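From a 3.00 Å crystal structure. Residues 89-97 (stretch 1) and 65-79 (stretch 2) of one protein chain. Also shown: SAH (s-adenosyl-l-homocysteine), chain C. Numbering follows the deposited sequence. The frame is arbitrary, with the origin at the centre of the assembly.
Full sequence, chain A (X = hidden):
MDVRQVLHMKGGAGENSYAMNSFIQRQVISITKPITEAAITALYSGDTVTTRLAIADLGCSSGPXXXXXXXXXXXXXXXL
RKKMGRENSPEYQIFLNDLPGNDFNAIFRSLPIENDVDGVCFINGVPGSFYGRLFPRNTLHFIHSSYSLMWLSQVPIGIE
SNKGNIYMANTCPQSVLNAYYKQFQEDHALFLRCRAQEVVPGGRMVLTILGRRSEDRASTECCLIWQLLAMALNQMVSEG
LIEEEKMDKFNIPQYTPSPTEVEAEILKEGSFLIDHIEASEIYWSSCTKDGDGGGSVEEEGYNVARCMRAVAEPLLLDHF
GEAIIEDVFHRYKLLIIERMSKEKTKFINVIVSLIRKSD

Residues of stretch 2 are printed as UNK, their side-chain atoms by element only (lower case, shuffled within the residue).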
# COMPACT_ATOMS: atom_id res chain seq x y z
N SER A 89 5.04 13.54 -23.07
CA SER A 89 4.76 12.20 -22.57
C SER A 89 3.55 12.33 -21.70
O SER A 89 3.21 13.41 -21.28
CB SER A 89 5.91 11.69 -21.74
OG SER A 89 7.15 12.06 -22.33
N PRO A 90 2.85 11.22 -21.46
CA PRO A 90 1.69 11.39 -20.59
C PRO A 90 2.23 11.19 -19.19
O PRO A 90 3.43 10.92 -19.04
CB PRO A 90 0.78 10.24 -21.01
CG PRO A 90 1.77 9.15 -21.32
CD PRO A 90 2.85 9.90 -22.11
N GLU A 91 1.39 11.36 -18.18
CA GLU A 91 1.81 11.10 -16.80
C GLU A 91 1.44 9.64 -16.60
O GLU A 91 0.36 9.21 -17.02
CB GLU A 91 1.03 11.96 -15.81
CG GLU A 91 1.51 13.38 -15.74
CD GLU A 91 0.66 14.25 -14.83
OE1 GLU A 91 -0.56 14.36 -15.09
OE2 GLU A 91 1.22 14.82 -13.86
N TYR A 92 2.32 8.85 -15.99
CA TYR A 92 1.97 7.45 -15.82
C TYR A 92 1.34 7.24 -14.46
O TYR A 92 1.86 7.72 -13.45
CB TYR A 92 3.19 6.58 -15.98
CG TYR A 92 3.83 6.76 -17.32
CD1 TYR A 92 4.66 7.85 -17.58
CD2 TYR A 92 3.56 5.86 -18.35
CE1 TYR A 92 5.20 8.05 -18.85
CE2 TYR A 92 4.09 6.05 -19.62
CZ TYR A 92 4.91 7.14 -19.87
OH TYR A 92 5.42 7.30 -21.13
N GLN A 93 0.20 6.55 -14.45
CA GLN A 93 -0.46 6.27 -13.19
C GLN A 93 -0.58 4.79 -12.97
O GLN A 93 -1.43 4.12 -13.55
CB GLN A 93 -1.82 6.89 -13.13
CG GLN A 93 -2.47 6.67 -11.82
CD GLN A 93 -3.68 7.50 -11.73
OE1 GLN A 93 -4.47 7.54 -12.67
NE2 GLN A 93 -3.86 8.19 -10.59
N ILE A 94 0.28 4.29 -12.09
CA ILE A 94 0.39 2.89 -11.80
C ILE A 94 -0.40 2.32 -10.63
O ILE A 94 -0.51 2.92 -9.56
CB ILE A 94 1.83 2.55 -11.59
CG1 ILE A 94 2.62 3.04 -12.80
CG2 ILE A 94 1.99 1.07 -11.37
CD1 ILE A 94 4.08 2.69 -12.69
N PHE A 95 -0.95 1.14 -10.86
CA PHE A 95 -1.73 0.44 -9.86
C PHE A 95 -1.20 -0.96 -9.62
O PHE A 95 -1.36 -1.82 -10.49
CB PHE A 95 -3.18 0.38 -10.32
CG PHE A 95 -3.87 1.70 -10.25
CD1 PHE A 95 -4.07 2.45 -11.39
CD2 PHE A 95 -4.23 2.23 -9.02
CE1 PHE A 95 -4.63 3.73 -11.29
CE2 PHE A 95 -4.78 3.50 -8.91
CZ PHE A 95 -4.98 4.25 -10.05
N LEU A 96 -0.58 -1.18 -8.45
CA LEU A 96 -0.03 -2.49 -8.07
C LEU A 96 -1.07 -3.15 -7.19
O LEU A 96 -1.37 -2.68 -6.08
CB LEU A 96 1.25 -2.35 -7.28
CG LEU A 96 2.36 -1.50 -7.91
CD1 LEU A 96 3.50 -1.45 -6.95
CD2 LEU A 96 2.77 -2.06 -9.26
N ASN A 97 -1.63 -4.25 -7.70
CA ASN A 97 -2.67 -4.99 -7.01
C ASN A 97 -2.33 -6.37 -6.51
O ASN A 97 -1.70 -7.20 -7.18
CB ASN A 97 -3.92 -5.12 -7.88
CG ASN A 97 -4.83 -6.26 -7.42
OD1 ASN A 97 -4.73 -7.42 -7.88
ND2 ASN A 97 -5.71 -5.95 -6.49
N UNK A 65 9.82 -7.43 -10.25
CA UNK A 65 8.67 -8.00 -10.96
C UNK A 65 7.43 -7.17 -10.71
O UNK A 65 6.67 -6.88 -11.64
c UNK A 65 9.64 -10.32 -10.48
c UNK A 65 8.38 -9.46 -10.56
n UNK A 65 10.20 -10.67 -11.63
o UNK A 65 10.09 -10.66 -9.38
N UNK A 66 7.21 -6.76 -9.47
CA UNK A 66 6.06 -5.94 -9.16
C UNK A 66 6.09 -4.78 -10.15
O UNK A 66 5.13 -4.54 -10.88
c UNK A 66 6.14 -5.43 -7.73
N UNK A 67 7.23 -4.08 -10.20
CA UNK A 67 7.42 -2.95 -11.10
C UNK A 67 8.13 -3.31 -12.41
O UNK A 67 8.11 -2.53 -13.36
c UNK A 67 8.24 0.04 -8.72
c UNK A 67 6.19 -0.47 -10.01
c UNK A 67 8.19 -1.84 -10.38
c UNK A 67 7.39 -1.06 -9.34
N UNK A 68 8.74 -4.49 -12.47
CA UNK A 68 9.46 -4.91 -13.65
C UNK A 68 8.72 -4.69 -14.96
O UNK A 68 9.25 -4.07 -15.88
c UNK A 68 10.64 -8.01 -15.28
c UNK A 68 12.91 -6.53 -15.81
c UNK A 68 11.56 -8.45 -16.25
c UNK A 68 12.00 -6.10 -14.85
c UNK A 68 10.85 -6.83 -14.57
c UNK A 68 12.69 -7.70 -16.51
c UNK A 68 9.86 -6.38 -13.53
N UNK A 69 7.50 -5.18 -15.08
CA UNK A 69 6.82 -4.99 -16.35
C UNK A 69 6.21 -3.61 -16.55
O UNK A 69 6.21 -3.07 -17.66
c UNK A 69 5.79 -6.02 -16.51
N UNK A 70 5.70 -3.03 -15.47
CA UNK A 70 5.09 -1.72 -15.56
C UNK A 70 6.19 -0.70 -15.77
O UNK A 70 5.96 0.50 -15.83
c UNK A 70 3.38 -0.26 -14.48
c UNK A 70 4.33 -1.42 -14.27
c UNK A 70 3.55 -2.66 -13.83
N UNK A 71 7.41 -1.20 -15.91
CA UNK A 71 8.59 -0.37 -16.06
C UNK A 71 9.23 -0.59 -17.41
O UNK A 71 10.30 -0.09 -17.70
c UNK A 71 9.62 -0.73 -14.95
o UNK A 71 10.27 0.44 -14.48
c UNK A 71 10.68 -1.68 -15.48
N UNK A 72 8.59 -1.38 -18.24
CA UNK A 72 9.13 -1.69 -19.53
C UNK A 72 8.01 -1.38 -20.48
O UNK A 72 7.99 -1.87 -21.61
c UNK A 72 11.89 -3.05 -20.29
c UNK A 72 10.48 -3.46 -20.66
o UNK A 72 12.04 -2.14 -19.44
c UNK A 72 9.48 -3.15 -19.58
o UNK A 72 12.85 -3.64 -20.86
N UNK A 73 7.06 -0.61 -19.98
CA UNK A 73 5.90 -0.18 -20.74
C UNK A 73 6.05 1.30 -20.78
O UNK A 73 5.93 1.92 -21.82
c UNK A 73 2.71 -2.04 -19.50
c UNK A 73 4.30 -2.70 -21.29
c UNK A 73 4.15 -1.99 -19.94
c UNK A 73 4.58 -0.52 -20.04
N UNK A 74 6.31 1.88 -19.61
CA UNK A 74 6.51 3.31 -19.51
C UNK A 74 7.77 3.57 -20.31
O UNK A 74 7.97 4.65 -20.86
c UNK A 74 5.36 3.72 -15.84
c UNK A 74 7.04 5.22 -17.95
c UNK A 74 6.67 3.73 -18.04
c UNK A 74 5.36 3.42 -17.31
N UNK A 75 8.63 2.56 -20.37
CA UNK A 75 9.84 2.68 -21.15
C UNK A 75 9.38 2.87 -22.59
O UNK A 75 9.37 3.99 -23.12
c UNK A 75 10.65 1.39 -21.06
c UNK A 75 12.90 2.17 -20.36
n UNK A 75 13.80 1.74 -18.05
c UNK A 75 12.08 1.57 -21.49
c UNK A 75 13.15 1.15 -19.25
N UNK A 76 9.00 1.75 -23.20
CA UNK A 76 8.51 1.69 -24.57
C UNK A 76 7.70 2.90 -25.00
O UNK A 76 7.94 3.44 -26.05
o UNK A 76 8.41 -0.73 -24.65
c UNK A 76 7.62 0.46 -24.79
c UNK A 76 7.01 0.49 -26.16
N UNK A 77 6.71 3.29 -24.19
CA UNK A 77 5.85 4.43 -24.51
C UNK A 77 6.70 5.67 -24.66
O UNK A 77 6.54 6.42 -25.61
c UNK A 77 4.78 4.70 -23.42
c UNK A 77 3.81 3.54 -23.36
c UNK A 77 4.03 6.03 -23.72
N UNK A 78 7.61 5.89 -23.73
CA UNK A 78 8.45 7.06 -23.84
C UNK A 78 9.23 7.02 -25.17
O UNK A 78 9.31 8.03 -25.88
o UNK A 78 6.82 9.02 -21.83
c UNK A 78 8.65 7.55 -21.41
c UNK A 78 9.38 7.13 -22.64
c UNK A 78 8.04 8.94 -21.57
o UNK A 78 8.79 9.94 -21.45
N UNK A 79 9.76 5.85 -25.51
CA UNK A 79 10.53 5.70 -26.74
C UNK A 79 9.72 5.95 -28.02
O UNK A 79 10.28 6.15 -29.08
c UNK A 79 12.04 4.02 -28.00
c UNK A 79 13.01 2.86 -27.75
o UNK A 79 13.26 2.55 -26.56
c UNK A 79 11.19 4.31 -26.77
o UNK A 79 13.54 2.26 -28.73
N SAH C . 3.41 -11.12 -11.01
CA SAH C . 4.73 -11.61 -10.39
CB SAH C . 4.54 -12.68 -9.29
CG SAH C . 3.15 -13.05 -8.96
SD SAH C . 2.87 -14.34 -7.70
C SAH C . 5.67 -12.29 -11.38
O SAH C . 5.34 -12.41 -12.60
OXT SAH C . 6.79 -12.69 -10.85
C5' SAH C . 1.11 -14.21 -7.72
C4' SAH C . 0.43 -13.13 -6.77
O4' SAH C . -0.98 -13.32 -7.11
C3' SAH C . 0.47 -13.53 -5.24
O3' SAH C . 1.27 -12.50 -4.42
C2' SAH C . -0.93 -13.50 -4.80
O2' SAH C . -1.28 -12.99 -3.56
C1' SAH C . -1.66 -12.90 -6.10
N9 SAH C . -3.05 -13.30 -6.13
C8 SAH C . -3.64 -14.54 -6.03
N7 SAH C . -4.94 -14.51 -6.08
C5 SAH C . -5.21 -13.17 -6.23
C6 SAH C . -6.42 -12.44 -6.34
N6 SAH C . -7.59 -13.08 -6.30
N1 SAH C . -6.40 -11.06 -6.49
C2 SAH C . -5.18 -10.43 -6.53
N3 SAH C . -3.96 -11.04 -6.42
C4 SAH C . -4.05 -12.41 -6.27

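Position 65 has two side-chain carbons, the second carrying one oxygen and one nitrogen: an amide on a short stem, so Asn 65. It lies beyond reach of stretch 1, but its CB comes 3.6 Å from SAH OXT. Position 66 has a single side-chain carbon and is Ala 66; its backbone O lies 3.8 Å from Leu 96 CD2. Position 67 has four carbons forked at the second, which defines Leu 67. Its CA-to-CB bond points sideways, yet the chain end turns inward, bringing CD2 to 3.8 Å from Leu 96 CD2.

Position 68 carries one carbon and a six-carbon ring without oxygen, hence Phe 68, and position 69 one carbon, hence Ala 69; neither touches stretch 1. At position 70 one carbon bears two more, giving Val 70, with CG1 3.5 Å from Ile 94 CD1. Position 71 has one carbon bearing an oxygen and a carbon: Thr 71, pointing away. Position 72, three carbons ending in two oxygens, is Glu 72, out of reach. Position 73 repeats the four-carbon pattern forked at the second and is Leu 73, without contact.

Position 74 also has four carbons, but the fork is at the first and one arm is two carbons long, so it is Ile 74. CG2 sits 3.2 Å from the centroid of the Tyr 92 ring, only 4° off the normal, a CH-pi contact over the face; CD1 reaches Ile 94 CD1 at 3.6 Å. Position 75, four carbons in a row ending in nitrogen, is Lys 75, exposed and pointing away. Position 76 has one carbon bearing oxygen and carbon: Thr 76, clear of the strand. Position 77, one carbon bearing two, is Val 77; its CB lies near the plane of the Tyr 92 ring, 4.1 Å from Tyr 92 CE2.

Position 78 has three carbons, the third carrying two oxygens, and is Glu 78. Ser 89 OG donates a hydrogen bond to Glu 78 OE1 (2.8 Å), and Tyr 92 OH donates one to Glu 78 OE2; that 2.3 Å separation is very short, and the placement of OE2 is less sure. Position 79 shows the same atom set, Glu 79, exposed and out of reach.

The contact works through alternation: Tyr 92, Ile 94 and Leu 96 point toward stretch 2, whereas Glu 91, Gln 93 and Phe 95 point away. Helix 74-79 runs nearly antiparallel to the strand (164°), placing Ile 74 opposite Tyr 92 and Glu 78 near Ser 89. Apolar packing is thus joined, at the Ser 89 end, by a carboxylate that accepts two hydroxyl hydrogen bonds.

Stretch 2 (65-79) NALFAVTELIKTVEE
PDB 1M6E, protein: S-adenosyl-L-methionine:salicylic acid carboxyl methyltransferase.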